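Local coordinates for protein BamaA.19900.a (Balamuthia mandrillaris, PDB 6VZZ) that binds glucose and, as a glucokinase, probably phosphorylates it to glucose 6-phosphate at the expense of a nucleotide such as ATP, at residues Thr48-Ala53 with Ala77-Val82; Gly91-Gly96 with Pro132-Pro137; Pro183-Val188 with Thr199-Arg204; Gly265-Tyr270 with Gly290-Asn295; Gln328-Leu333 with Asp368-Thr373. One frame throughout, in Å; residues are numbered along the deposited sequence.

Interaction 1: residues Thr48-Ala53 with Ala77-Val82; sequences TRLALA and AFFDSV
Leu-50 of the strand reaches into an apolar cluster made by Phe-78, Phe-79 and Val-82 of the helix, a contact built of van der Waals packing. Its CB lies at the edge of the Phe-78 ring, near the ring plane, 4.3 Å from Phe-78 CZ. CG stands anti to the backbone N (chi1 -170°), and beyond it the branch ending in CD1 carries the rest of the contact. Leu-50 CD1 meets Val-82 CG1 at 4.0 Å, the two side chains reaching toward each other tip to tip. The same methyl touches the Phe-79 ring obliquely, 4.2 Å from Phe-79 CD1. Two residues earlier on the strand, the Thr-48 CG2 methyl touches both rings, 3.9 Å from Phe-78 CE2 and 4.2 Å from Phe-79 CE1, obliquely to each. The helix runs 26° from the strand direction, its axis 10.9 Å away, a spacing bridged by the side chains. Strand 47-54 sits between strands 37-43 and 62-68 in a mixed sheet, and helix 72-90 covers it: Phe-78 also packs on Leu-65 and Val-67, Phe-79 on Val-41, and the Phe-79 ring meets that of Phe-136 edge-to-face.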
# COMPACT_ATOMS: atom_id res chain seq x y z
N THR A 48 11.92 -18.90 -16.62
CA THR A 48 11.28 -19.77 -15.65
C THR A 48 12.30 -20.77 -15.14
O THR A 48 13.09 -21.32 -15.91
CB THR A 48 10.07 -20.48 -16.27
OG1 THR A 48 8.97 -19.56 -16.32
CG2 THR A 48 9.68 -21.71 -15.47
N ARG A 49 12.29 -20.99 -13.83
CA ARG A 49 13.17 -21.94 -13.18
C ARG A 49 12.32 -22.93 -12.40
O ARG A 49 11.26 -22.59 -11.88
CB ARG A 49 14.15 -21.24 -12.25
CG ARG A 49 15.11 -20.33 -12.98
CD ARG A 49 15.92 -19.48 -12.02
NE ARG A 49 17.13 -18.95 -12.65
CZ ARG A 49 17.18 -17.84 -13.39
NH1 ARG A 49 16.07 -17.14 -13.60
NH2 ARG A 49 18.33 -17.45 -13.92
N LEU A 50 12.79 -24.18 -12.33
CA LEU A 50 12.09 -25.23 -11.61
C LEU A 50 13.08 -25.92 -10.70
O LEU A 50 14.24 -26.12 -11.08
CB LEU A 50 11.44 -26.24 -12.58
CG LEU A 50 10.48 -27.27 -11.98
CD1 LEU A 50 9.36 -27.57 -12.94
CD2 LEU A 50 11.20 -28.54 -11.60
N ALA A 51 12.63 -26.28 -9.50
CA ALA A 51 13.51 -26.90 -8.52
C ALA A 51 12.74 -27.93 -7.72
O ALA A 51 11.51 -27.89 -7.62
CB ALA A 51 14.13 -25.86 -7.58
N LEU A 52 13.49 -28.86 -7.14
CA LEU A 52 12.95 -29.89 -6.26
C LEU A 52 13.65 -29.81 -4.91
O LEU A 52 14.82 -29.42 -4.82
CB LEU A 52 13.14 -31.28 -6.84
CG LEU A 52 12.79 -31.49 -8.31
CD1 LEU A 52 13.17 -32.91 -8.71
CD2 LEU A 52 11.31 -31.22 -8.58
N ALA A 53 12.93 -30.19 -3.87
CA ALA A 53 13.51 -30.34 -2.55
C ALA A 53 12.79 -31.46 -1.82
O ALA A 53 11.57 -31.58 -1.91
CB ALA A 53 13.45 -29.04 -1.74
N ALA A 77 4.84 -26.77 -22.54
CA ALA A 77 5.75 -27.70 -23.19
C ALA A 77 7.01 -27.93 -22.35
O ALA A 77 7.53 -29.05 -22.30
CB ALA A 77 6.13 -27.20 -24.58
N PHE A 78 7.50 -26.88 -21.69
CA PHE A 78 8.64 -27.06 -20.80
C PHE A 78 8.28 -27.93 -19.60
O PHE A 78 9.04 -28.83 -19.24
CB PHE A 78 9.17 -25.69 -20.36
CG PHE A 78 10.07 -25.71 -19.13
CD1 PHE A 78 11.43 -26.01 -19.24
CD2 PHE A 78 9.57 -25.38 -17.87
CE1 PHE A 78 12.27 -26.01 -18.11
CE2 PHE A 78 10.41 -25.38 -16.73
CZ PHE A 78 11.76 -25.69 -16.86
N PHE A 79 7.11 -27.70 -19.00
CA PHE A 79 6.71 -28.48 -17.83
C PHE A 79 6.49 -29.95 -18.20
O PHE A 79 7.02 -30.84 -17.53
CB PHE A 79 5.44 -27.89 -17.21
CG PHE A 79 5.62 -26.53 -16.59
CD1 PHE A 79 6.80 -26.19 -15.94
CD2 PHE A 79 4.61 -25.58 -16.66
CE1 PHE A 79 6.97 -24.93 -15.35
CE2 PHE A 79 4.76 -24.32 -16.08
CZ PHE A 79 5.95 -24.00 -15.43
N ASP A 80 5.71 -30.21 -19.25
CA ASP A 80 5.54 -31.58 -19.74
C ASP A 80 6.89 -32.26 -19.94
O ASP A 80 7.12 -33.38 -19.48
CB ASP A 80 4.74 -31.59 -21.04
CG ASP A 80 3.27 -31.22 -20.85
OD1 ASP A 80 2.80 -31.18 -19.69
OD2 ASP A 80 2.58 -30.97 -21.87
N SER A 81 7.81 -31.58 -20.63
CA SER A 81 9.10 -32.19 -20.93
C SER A 81 9.88 -32.50 -19.67
O SER A 81 10.32 -33.64 -19.46
CB SER A 81 9.91 -31.26 -21.84
OG SER A 81 11.20 -31.79 -22.05
N VAL A 82 10.06 -31.50 -18.80
CA VAL A 82 10.87 -31.73 -17.61
C VAL A 82 10.16 -32.66 -16.63
O VAL A 82 10.82 -33.35 -15.85
CB VAL A 82 11.25 -30.39 -16.96
CG1 VAL A 82 10.09 -29.83 -16.18
CG2 VAL A 82 12.45 -30.58 -16.06

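Interaction 2: residues Gly91-Gly96 with Pro132-Pro137; sequences GVEASG and PSFLFP. With CA (calcium ion), chain C.
Ala-94 and Phe-134 share the direct hydrogen bond of this contact: Ala-94 N donates to Phe-134 O at 3.1 Å, nearly along the C=O axis. A water adds a second polar link, donating to Ala-94 O at 2.7 Å and within bonding distance of Ser-133 O as well. Aromatic contacts centre on the Phe-134 ring, whose CG is anti to the backbone N (chi1 -178°). Glu-93 CA forms a CH-pi contact over one ring face, 4.1 Å from the centroid, while Gly-91 O approaches the ring edge near its plane, 3.5 Å from Phe-134 CE1. The Glu-93 CG methylene adds packing 3.9 Å from Phe-134 CD1. Further along, Pro-137 lays its CG against the backbone of Gly-96, 3.8 Å from Gly-96 N. Metal binding occupies the far end of Glu-93: its extended chain carries the carboxylate, 67° from the Phe-134 ring plane, to a calcium ion that takes both OE1, at 2.5 Å, and OE2, with a water as a further ligand. The two loops lie where helix 72-90 leads into strand 96-101 and where the chain approaches strand 141-145; Phe-134 and Leu-135 also pack on Ser-83 of that helix, and Ala-94 on Tyr-37 and Val-39 of strand 37-43.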
# COMPACT_ATOMS: atom_id res chain seq x y z
N GLY A 91 10.67 -41.97 -10.75
CA GLY A 91 9.53 -42.86 -10.63
C GLY A 91 8.39 -42.33 -9.78
O GLY A 91 7.23 -42.35 -10.22
N VAL A 92 8.69 -41.86 -8.57
CA VAL A 92 7.66 -41.49 -7.60
C VAL A 92 7.20 -40.06 -7.82
O VAL A 92 8.02 -39.15 -8.00
CB VAL A 92 8.18 -41.69 -6.16
CG1 VAL A 92 7.16 -41.23 -5.14
CG2 VAL A 92 8.49 -43.16 -5.93
N GLU A 93 5.88 -39.86 -7.82
CA GLU A 93 5.26 -38.55 -7.97
C GLU A 93 5.72 -37.57 -6.90
O GLU A 93 6.11 -37.96 -5.79
CB GLU A 93 3.74 -38.67 -7.87
CG GLU A 93 3.02 -38.85 -9.17
CD GLU A 93 1.54 -39.03 -8.97
OE1 GLU A 93 1.11 -39.19 -7.79
OE2 GLU A 93 0.81 -39.01 -9.99
N ALA A 94 5.64 -36.29 -7.23
CA ALA A 94 5.86 -35.22 -6.27
C ALA A 94 4.70 -35.14 -5.29
O ALA A 94 3.54 -35.39 -5.64
CB ALA A 94 6.04 -33.88 -6.99
N SER A 95 5.02 -34.77 -4.04
CA SER A 95 4.01 -34.72 -2.99
C SER A 95 3.39 -33.34 -2.83
O SER A 95 2.45 -33.20 -2.04
CB SER A 95 4.63 -35.16 -1.66
OG SER A 95 5.10 -36.49 -1.74
N GLY A 96 3.87 -32.34 -3.55
CA GLY A 96 3.37 -31.00 -3.44
C GLY A 96 4.09 -30.06 -4.38
O GLY A 96 5.25 -30.30 -4.73
N PRO A 132 1.30 -30.95 -15.67
CA PRO A 132 1.42 -32.41 -15.56
C PRO A 132 1.26 -32.88 -14.12
O PRO A 132 1.91 -32.37 -13.20
CB PRO A 132 2.82 -32.70 -16.11
CG PRO A 132 3.58 -31.42 -15.94
CD PRO A 132 2.57 -30.30 -16.04
N SER A 133 0.39 -33.87 -13.92
CA SER A 133 0.12 -34.42 -12.59
C SER A 133 1.38 -34.88 -11.86
O SER A 133 1.45 -34.76 -10.63
CB SER A 133 -0.85 -35.58 -12.71
OG SER A 133 -2.15 -35.11 -12.98
N PHE A 134 2.36 -35.42 -12.58
CA PHE A 134 3.54 -35.97 -11.91
C PHE A 134 4.22 -34.92 -11.02
O PHE A 134 4.54 -35.19 -9.86
CB PHE A 134 4.53 -36.53 -12.92
CG PHE A 134 5.73 -37.15 -12.29
CD1 PHE A 134 5.72 -38.48 -11.90
CD2 PHE A 134 6.88 -36.40 -12.07
CE1 PHE A 134 6.82 -39.04 -11.30
CE2 PHE A 134 7.97 -36.96 -11.47
CZ PHE A 134 7.95 -38.29 -11.09
N LEU A 135 4.45 -33.72 -11.55
CA LEU A 135 5.11 -32.70 -10.76
C LEU A 135 4.14 -31.79 -10.03
O LEU A 135 4.55 -31.09 -9.10
CB LEU A 135 6.02 -31.81 -11.63
CG LEU A 135 7.27 -32.43 -12.24
CD1 LEU A 135 8.10 -31.35 -12.91
CD2 LEU A 135 8.09 -33.16 -11.20
N PHE A 136 2.87 -31.80 -10.42
CA PHE A 136 1.89 -30.84 -9.91
C PHE A 136 0.65 -31.61 -9.48
O PHE A 136 -0.35 -31.64 -10.20
CB PHE A 136 1.58 -29.77 -10.96
CG PHE A 136 2.80 -29.07 -11.47
CD1 PHE A 136 3.38 -28.03 -10.74
CD2 PHE A 136 3.41 -29.47 -12.65
CE1 PHE A 136 4.53 -27.40 -11.19
CE2 PHE A 136 4.56 -28.84 -13.11
CZ PHE A 136 5.12 -27.80 -12.38
N PRO A 137 0.69 -32.23 -8.31
CA PRO A 137 -0.47 -33.00 -7.82
C PRO A 137 -1.71 -32.14 -7.78
O PRO A 137 -1.68 -31.03 -7.22
CB PRO A 137 -0.04 -33.44 -6.41
CG PRO A 137 1.04 -32.47 -6.02
CD PRO A 137 1.75 -32.11 -7.29
CA CA C . -1.25 -38.61 -8.48
O HOH W 1 2.07 -35.59 -7.90
O HOH W 2 -1.32 -38.46 -10.83

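Interaction 3: residues Pro183-Val188 with Thr199-Arg204; sequences PDHYLV and TLLSLR. With CA (calcium ion), chain E.
Tyr-186 and Leu-200 form an antiparallel hydrogen-bonded pair, Tyr-186 N to Leu-200 O at 2.9 Å and Leu-200 N to Tyr-186 O at 2.8 Å, followed by Leu-187 and Thr-199 as a non-hydrogen-bonded pair. Past the regular pairing a side chain takes over as acceptor: Ser-202 N donates to His-185 ND1 at 3.0 Å, nearly straight (172°) and in the plane of the imidazole. This bond uses ND1 as acceptor and fixes the ring's rotation. Leu-201 CD2 then lies over one face of the imidazole in a CH-pi contact, 4.2 Å from the centroid, and Leu-203 CD2 packs near His-185 CE1. On the face of Tyr-186 and Leu-200 the two CB atoms meet; on the other, Leu-187 CD1 rests 3.8 Å from Thr-199 OG1. Beyond His-185, Ser-202 OG makes a weak bond to Asp-184 O, and a calcium ion is held by Pro-183 O at 2.5 Å, Asp-184 OD1 at 2.7 Å and two waters. Met-215 of the second subunit packs on His-185 and Leu-201. The arrangement is a beta hairpin, strands 186-191 and 195-201, within the mixed sheet of a glucokinase of the actin-like ATPase clan.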
# COMPACT_ATOMS: atom_id res chain seq x y z
N PRO A 183 9.97 -7.49 14.54
CA PRO A 183 8.52 -7.72 14.30
C PRO A 183 7.78 -6.44 13.95
O PRO A 183 6.95 -5.91 14.70
CB PRO A 183 8.06 -8.33 15.64
CG PRO A 183 9.29 -8.60 16.44
CD PRO A 183 10.32 -7.63 15.96
N ASP A 184 8.11 -5.90 12.78
CA ASP A 184 7.44 -4.75 12.19
C ASP A 184 7.22 -5.08 10.72
O ASP A 184 7.43 -6.22 10.30
CB ASP A 184 8.25 -3.47 12.43
CG ASP A 184 8.35 -3.11 13.91
OD1 ASP A 184 7.31 -3.14 14.62
OD2 ASP A 184 9.46 -2.80 14.38
N HIS A 185 6.76 -4.11 9.93
CA HIS A 185 6.56 -4.38 8.51
C HIS A 185 7.83 -4.10 7.75
O HIS A 185 8.59 -3.20 8.09
CB HIS A 185 5.43 -3.53 7.92
CG HIS A 185 4.21 -3.46 8.77
ND1 HIS A 185 3.62 -4.58 9.32
CD2 HIS A 185 3.47 -2.41 9.17
CE1 HIS A 185 2.57 -4.22 10.02
NE2 HIS A 185 2.46 -2.91 9.96
N TYR A 186 8.03 -4.86 6.68
CA TYR A 186 9.17 -4.65 5.79
C TYR A 186 8.67 -4.68 4.35
O TYR A 186 7.87 -5.55 3.99
CB TYR A 186 10.26 -5.69 6.02
CG TYR A 186 11.00 -5.50 7.33
CD1 TYR A 186 12.15 -4.72 7.39
CD2 TYR A 186 10.54 -6.08 8.51
CE1 TYR A 186 12.82 -4.53 8.58
CE2 TYR A 186 11.21 -5.89 9.71
CZ TYR A 186 12.36 -5.11 9.73
OH TYR A 186 13.04 -4.91 10.91
N LEU A 187 9.11 -3.71 3.56
CA LEU A 187 8.80 -3.65 2.14
C LEU A 187 9.87 -4.41 1.37
O LEU A 187 11.06 -4.26 1.63
CB LEU A 187 8.74 -2.19 1.69
CG LEU A 187 8.41 -1.81 0.24
CD1 LEU A 187 7.00 -2.21 -0.13
CD2 LEU A 187 8.60 -0.32 0.03
N VAL A 188 9.44 -5.25 0.43
CA VAL A 188 10.36 -5.98 -0.44
C VAL A 188 10.13 -5.54 -1.88
O VAL A 188 8.99 -5.53 -2.35
CB VAL A 188 10.19 -7.50 -0.30
CG1 VAL A 188 11.13 -8.22 -1.26
CG2 VAL A 188 10.44 -7.94 1.14
N THR A 199 4.96 -7.00 0.76
CA THR A 199 5.24 -6.50 2.10
C THR A 199 5.16 -7.64 3.11
O THR A 199 4.18 -8.39 3.13
CB THR A 199 4.26 -5.39 2.51
OG1 THR A 199 4.31 -4.33 1.56
CG2 THR A 199 4.61 -4.84 3.90
N LEU A 200 6.18 -7.74 3.96
CA LEU A 200 6.15 -8.61 5.13
C LEU A 200 5.45 -7.86 6.26
O LEU A 200 5.92 -6.80 6.68
CB LEU A 200 7.57 -9.02 5.53
CG LEU A 200 8.30 -10.03 4.64
CD1 LEU A 200 9.80 -9.99 4.86
CD2 LEU A 200 7.77 -11.44 4.90
N LEU A 201 4.34 -8.40 6.74
CA LEU A 201 3.48 -7.72 7.71
C LEU A 201 3.62 -8.34 9.09
O LEU A 201 3.70 -9.56 9.24
CB LEU A 201 2.01 -7.78 7.28
CG LEU A 201 1.59 -7.12 5.97
CD1 LEU A 201 0.14 -7.40 5.67
CD2 LEU A 201 1.82 -5.64 6.08
N SER A 202 3.62 -7.48 10.11
CA SER A 202 3.52 -7.88 11.51
C SER A 202 2.31 -7.18 12.13
O SER A 202 2.46 -6.12 12.75
CB SER A 202 4.79 -7.54 12.29
OG SER A 202 5.75 -8.58 12.18
N LEU A 203 1.13 -7.76 11.98
CA LEU A 203 -0.08 -7.21 12.56
C LEU A 203 -0.46 -7.99 13.82
O LEU A 203 0.35 -8.72 14.39
CB LEU A 203 -1.19 -7.23 11.51
CG LEU A 203 -0.91 -6.56 10.16
CD1 LEU A 203 -1.74 -7.21 9.07
CD2 LEU A 203 -1.18 -5.07 10.23
N ARG A 204 -1.73 -7.85 14.25
CA ARG A 204 -2.31 -8.41 15.48
C ARG A 204 -1.85 -7.66 16.72
O ARG A 204 -2.36 -6.58 17.02
CB ARG A 204 -2.00 -9.91 15.61
CG ARG A 204 -2.92 -10.79 14.78
CD ARG A 204 -2.51 -12.25 14.81
NE ARG A 204 -1.33 -12.51 13.98
CZ ARG A 204 -1.06 -13.70 13.45
NH1 ARG A 204 -1.89 -14.73 13.67
NH2 ARG A 204 0.02 -13.88 12.71
CA CA E . 5.32 -4.47 15.86
O HOH W 3 3.33 -6.39 16.33
O HOH W 4 5.24 -2.23 16.55

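Interaction 4: residues Gly265-Tyr270 with Gly290-Asn295; sequences GLVITY and GKIAKN
Ile-292 and Tyr-270 are brought together by their first torsions: in Ile-292, CG1 is anti to the carbonyl carbon (chi1 -56°) and CG2 anti to the backbone N, and in Tyr-270 CG is anti to the backbone N (chi1 -172°). The isoleucine lies across one face of the tyrosine ring, near its CB end. CG1 lies over that face, 4.1 Å from the centroid and offset toward the rim, as a CH-pi contact. Its CD1 touches Tyr-270 CD2 at 3.6 Å, whereas the CG2 methyl sits 3.7 Å from Tyr-270 CD1. The same CG2 meets Leu-266 CG at 4.0 Å, the two side chains sliding past each other in opposite directions. Val-267 CG2 completes the set, 4.0 Å from Ile-292 CD1, with the side chains crossing at about a right angle. Ala-293 widens the contact by placing CB against Leu-266 CD2. Ile-292 thus packs against three residues of the other helix, Leu-266, Val-267 and Tyr-270, and the packing is wholly apolar. The axes of the two segments pass 9.8 Å apart at 69°, so the helices meet over a short patch. Helix 303-327 flanks the patch through Met-309, which packs on both Leu-266 and Ala-293, and helix 234-249 meets Ile-268 and Thr-269 of helix 263-276; the Tyr-270 hydroxyl bonds to Leu-284 O in the connection to helix 289-295.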
# COMPACT_ATOMS: atom_id res chain seq x y z
N GLY A 265 12.54 -0.70 -19.17
CA GLY A 265 12.51 0.69 -18.75
C GLY A 265 13.88 1.33 -18.79
O GLY A 265 14.04 2.46 -19.24
N LEU A 266 14.90 0.61 -18.32
CA LEU A 266 16.27 1.10 -18.45
C LEU A 266 16.65 1.26 -19.92
O LEU A 266 17.33 2.21 -20.29
CB LEU A 266 17.23 0.16 -17.74
CG LEU A 266 18.72 0.53 -17.86
CD1 LEU A 266 19.01 1.88 -17.24
CD2 LEU A 266 19.58 -0.55 -17.24
N VAL A 267 16.18 0.35 -20.77
CA VAL A 267 16.50 0.43 -22.19
C VAL A 267 15.84 1.66 -22.82
O VAL A 267 16.46 2.37 -23.62
CB VAL A 267 16.10 -0.86 -22.92
CG1 VAL A 267 16.17 -0.68 -24.43
CG2 VAL A 267 16.97 -2.03 -22.47
N ILE A 268 14.58 1.93 -22.46
CA ILE A 268 13.90 3.04 -23.12
C ILE A 268 14.39 4.38 -22.56
O ILE A 268 14.50 5.36 -23.31
CB ILE A 268 12.36 2.89 -23.00
CG1 ILE A 268 11.67 3.84 -23.99
CG2 ILE A 268 11.86 3.15 -21.59
CD1 ILE A 268 10.15 3.78 -23.95
N THR A 269 14.71 4.43 -21.27
CA THR A 269 15.36 5.62 -20.72
C THR A 269 16.70 5.87 -21.41
O THR A 269 17.05 7.02 -21.72
CB THR A 269 15.53 5.46 -19.21
OG1 THR A 269 14.25 5.33 -18.60
CG2 THR A 269 16.26 6.66 -18.61
N TYR A 270 17.46 4.80 -21.65
CA TYR A 270 18.73 4.91 -22.37
C TYR A 270 18.52 5.51 -23.76
O TYR A 270 19.29 6.38 -24.19
CB TYR A 270 19.38 3.53 -22.47
CG TYR A 270 20.78 3.51 -23.01
CD1 TYR A 270 21.82 4.14 -22.34
CD2 TYR A 270 21.08 2.83 -24.19
CE1 TYR A 270 23.12 4.12 -22.83
CE2 TYR A 270 22.37 2.80 -24.69
CZ TYR A 270 23.38 3.44 -24.01
OH TYR A 270 24.67 3.41 -24.50
N GLY A 290 21.25 -5.29 -19.47
CA GLY A 290 22.42 -5.70 -18.70
C GLY A 290 23.67 -4.94 -19.08
O GLY A 290 24.44 -4.52 -18.21
N LYS A 291 23.90 -4.75 -20.38
CA LYS A 291 25.09 -4.02 -20.82
C LYS A 291 25.02 -2.55 -20.41
O LYS A 291 26.02 -1.97 -19.99
CB LYS A 291 25.28 -4.17 -22.33
N ILE A 292 23.83 -1.94 -20.53
CA ILE A 292 23.66 -0.57 -20.06
C ILE A 292 24.01 -0.47 -18.58
O ILE A 292 24.74 0.43 -18.15
CB ILE A 292 22.22 -0.09 -20.33
CG1 ILE A 292 21.88 -0.23 -21.81
CG2 ILE A 292 22.03 1.34 -19.86
CD1 ILE A 292 20.42 -0.03 -22.12
N ALA A 293 23.51 -1.43 -17.78
CA ALA A 293 23.73 -1.40 -16.34
C ALA A 293 25.20 -1.60 -15.99
O ALA A 293 25.73 -0.92 -15.12
CB ALA A 293 22.87 -2.46 -15.66
N LYS A 294 25.88 -2.54 -16.66
CA LYS A 294 27.31 -2.71 -16.43
C LYS A 294 28.08 -1.47 -16.85
O LYS A 294 28.88 -0.92 -16.07
CB LYS A 294 27.83 -3.95 -17.16
N ASN A 295 27.85 -1.00 -18.08
CA ASN A 295 28.50 0.21 -18.58
C ASN A 295 28.35 1.38 -17.62
O ASN A 295 29.22 2.25 -17.56
CB ASN A 295 27.92 0.60 -19.94
CG ASN A 295 28.61 -0.09 -21.09
OD1 ASN A 295 29.50 -0.93 -20.89
ND2 ASN A 295 28.20 0.25 -22.30

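Interaction 5: residues Gln328-Leu333 with Asp368-Thr373; sequences QVRGML and DIDLFT
Met-332 and Leu-371 pack on the closely fitted face of this contact, where two parallel strands run 4.6 Å apart. Three backbone hydrogen bonds join them: Asp-370 N to Arg-330 O at 3.1 Å, Met-332 N to Asp-370 O at 2.8 Å and Phe-372 N to Met-332 O at 2.8 Å. Met-332 places CG between the backbone N and the carbonyl carbon (chi1 44°), the crowded position, and then runs extended so that its CE reaches Leu-371 CD1 at 3.6 Å. Toward the start of the strands Ile-369 sets CG2 3.9 Å from Gly-331 CA, and its CD1 meets Val-329 CG2. The sheet face on the other side carries Leu-333, whose CG packs 4.1 Å from Phe-372 CD2. The looser part is the charged pair: partly exposed Arg-330 and buried Asp-370 lie side by side pointing the same way, their flat groups nearly coplanar, yet Arg-330 NE stays 4.1 Å from Asp-370 OD2, beyond a salt bridge. Each has another partner: Arg-330 NH1 forms a salt bridge with Asp-184 OD2, and Asp-370 OD1 accepts from Ala-174 N. The opposite charges probably still attract at this distance. In the mixed sheet strand 331-335 has strand 186-191 on its other edge, and strand 370-374 has strand 167-171; helix 303-327 covers the Met-332 and Ile-369 side through Ala-320 and Cys-324.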
# COMPACT_ATOMS: atom_id res chain seq x y z
N GLN A 328 4.08 2.54 6.27
CA GLN A 328 4.66 2.68 7.60
C GLN A 328 5.53 1.48 7.95
O GLN A 328 5.44 0.92 9.05
CB GLN A 328 3.57 2.89 8.66
CG GLN A 328 2.91 4.24 8.62
CD GLN A 328 3.88 5.37 8.97
OE1 GLN A 328 4.26 5.53 10.13
NE2 GLN A 328 4.27 6.15 7.97
N VAL A 329 6.38 1.09 7.00
CA VAL A 329 7.31 -0.02 7.24
C VAL A 329 8.47 0.44 8.11
O VAL A 329 8.75 1.64 8.26
CB VAL A 329 7.82 -0.62 5.91
CG1 VAL A 329 6.65 -1.13 5.07
CG2 VAL A 329 8.66 0.42 5.14
N ARG A 330 9.17 -0.53 8.69
CA ARG A 330 10.40 -0.27 9.43
C ARG A 330 11.64 -0.33 8.54
O ARG A 330 12.65 0.32 8.85
CB ARG A 330 10.53 -1.28 10.57
CG ARG A 330 11.92 -1.35 11.18
CD ARG A 330 11.86 -1.57 12.67
NE ARG A 330 13.19 -1.73 13.23
CZ ARG A 330 13.44 -2.06 14.50
NH1 ARG A 330 12.44 -2.27 15.34
NH2 ARG A 330 14.70 -2.18 14.91
N GLY A 331 11.58 -1.07 7.44
CA GLY A 331 12.74 -1.21 6.59
C GLY A 331 12.29 -1.70 5.23
O GLY A 331 11.10 -1.95 5.00
N MET A 332 13.26 -1.83 4.33
CA MET A 332 12.98 -2.34 3.00
C MET A 332 14.15 -3.16 2.50
O MET A 332 15.30 -2.96 2.90
CB MET A 332 12.64 -1.22 2.01
CG MET A 332 13.55 -0.03 2.09
SD MET A 332 13.15 1.23 0.85
CE MET A 332 14.65 2.18 0.97
N LEU A 333 13.85 -4.12 1.63
CA LEU A 333 14.83 -5.05 1.09
C LEU A 333 14.80 -4.96 -0.43
O LEU A 333 13.74 -5.17 -1.04
CB LEU A 333 14.55 -6.48 1.55
CG LEU A 333 14.76 -6.82 3.03
CD1 LEU A 333 13.67 -6.27 3.94
CD2 LEU A 333 14.87 -8.32 3.18
N ASP A 368 14.61 6.99 9.84
CA ASP A 368 15.10 5.82 10.55
C ASP A 368 14.67 4.50 9.88
O ASP A 368 14.57 3.46 10.55
CB ASP A 368 14.66 5.87 12.01
CG ASP A 368 15.39 6.96 12.80
OD1 ASP A 368 16.64 7.02 12.72
OD2 ASP A 368 14.71 7.76 13.49
N ILE A 369 14.44 4.53 8.58
CA ILE A 369 14.05 3.34 7.83
C ILE A 369 15.31 2.60 7.42
O ILE A 369 16.24 3.20 6.87
CB ILE A 369 13.21 3.73 6.61
CG1 ILE A 369 11.88 4.33 7.09
CG2 ILE A 369 13.00 2.55 5.67
CD1 ILE A 369 10.67 3.77 6.39
N ASP A 370 15.36 1.30 7.71
CA ASP A 370 16.48 0.46 7.30
C ASP A 370 16.37 0.10 5.82
O ASP A 370 15.27 -0.07 5.28
CB ASP A 370 16.54 -0.83 8.12
CG ASP A 370 16.94 -0.60 9.57
OD1 ASP A 370 18.06 -0.09 9.83
OD2 ASP A 370 16.13 -0.94 10.45
N LEU A 371 17.51 -0.01 5.16
CA LEU A 371 17.57 -0.45 3.77
C LEU A 371 18.57 -1.59 3.67
O LEU A 371 19.73 -1.43 4.07
CB LEU A 371 17.94 0.69 2.83
CG LEU A 371 18.32 0.30 1.39
CD1 LEU A 371 17.16 -0.41 0.70
CD2 LEU A 371 18.76 1.51 0.58
N PHE A 372 18.12 -2.73 3.16
CA PHE A 372 18.98 -3.87 2.92
C PHE A 372 18.97 -4.16 1.44
O PHE A 372 18.01 -3.84 0.73
CB PHE A 372 18.53 -5.12 3.70
CG PHE A 372 18.32 -4.88 5.16
CD1 PHE A 372 19.40 -4.82 6.02
CD2 PHE A 372 17.06 -4.71 5.68
CE1 PHE A 372 19.23 -4.60 7.37
CE2 PHE A 372 16.87 -4.48 7.03
CZ PHE A 372 17.97 -4.42 7.89
N THR A 373 20.06 -4.75 0.95
CA THR A 373 20.11 -5.13 -0.45
C THR A 373 20.75 -6.50 -0.55
O THR A 373 21.65 -6.84 0.23
CB THR A 373 20.86 -4.07 -1.28
OG1 THR A 373 20.61 -4.29 -2.68
CG2 THR A 373 22.36 -4.10 -1.00

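How the interactions relate
Read from the N terminus, the five contacts follow in series, none nested in or crossing another. Interaction 1 closes the excursion through strand 62-68 by returning helix 72-90 to its sheet, and interaction 2 closes the next loop about 11 Å away, centre to centre; the two touch where Leu-135 packs on Leu-50 and Val-82. Interaction 3 closes a short hairpin in the sheet that also holds strands 331-335 and 370-374. Interaction 4 ties together two helices far from the others, its nearest atoms about 13 Å from those of interactions 1 and 5. Interaction 5 closes a longer, mainly helical excursion and adjoins interaction 3 in one sheet, with Leu-187 O and Leu-333 N probably hydrogen-bonded.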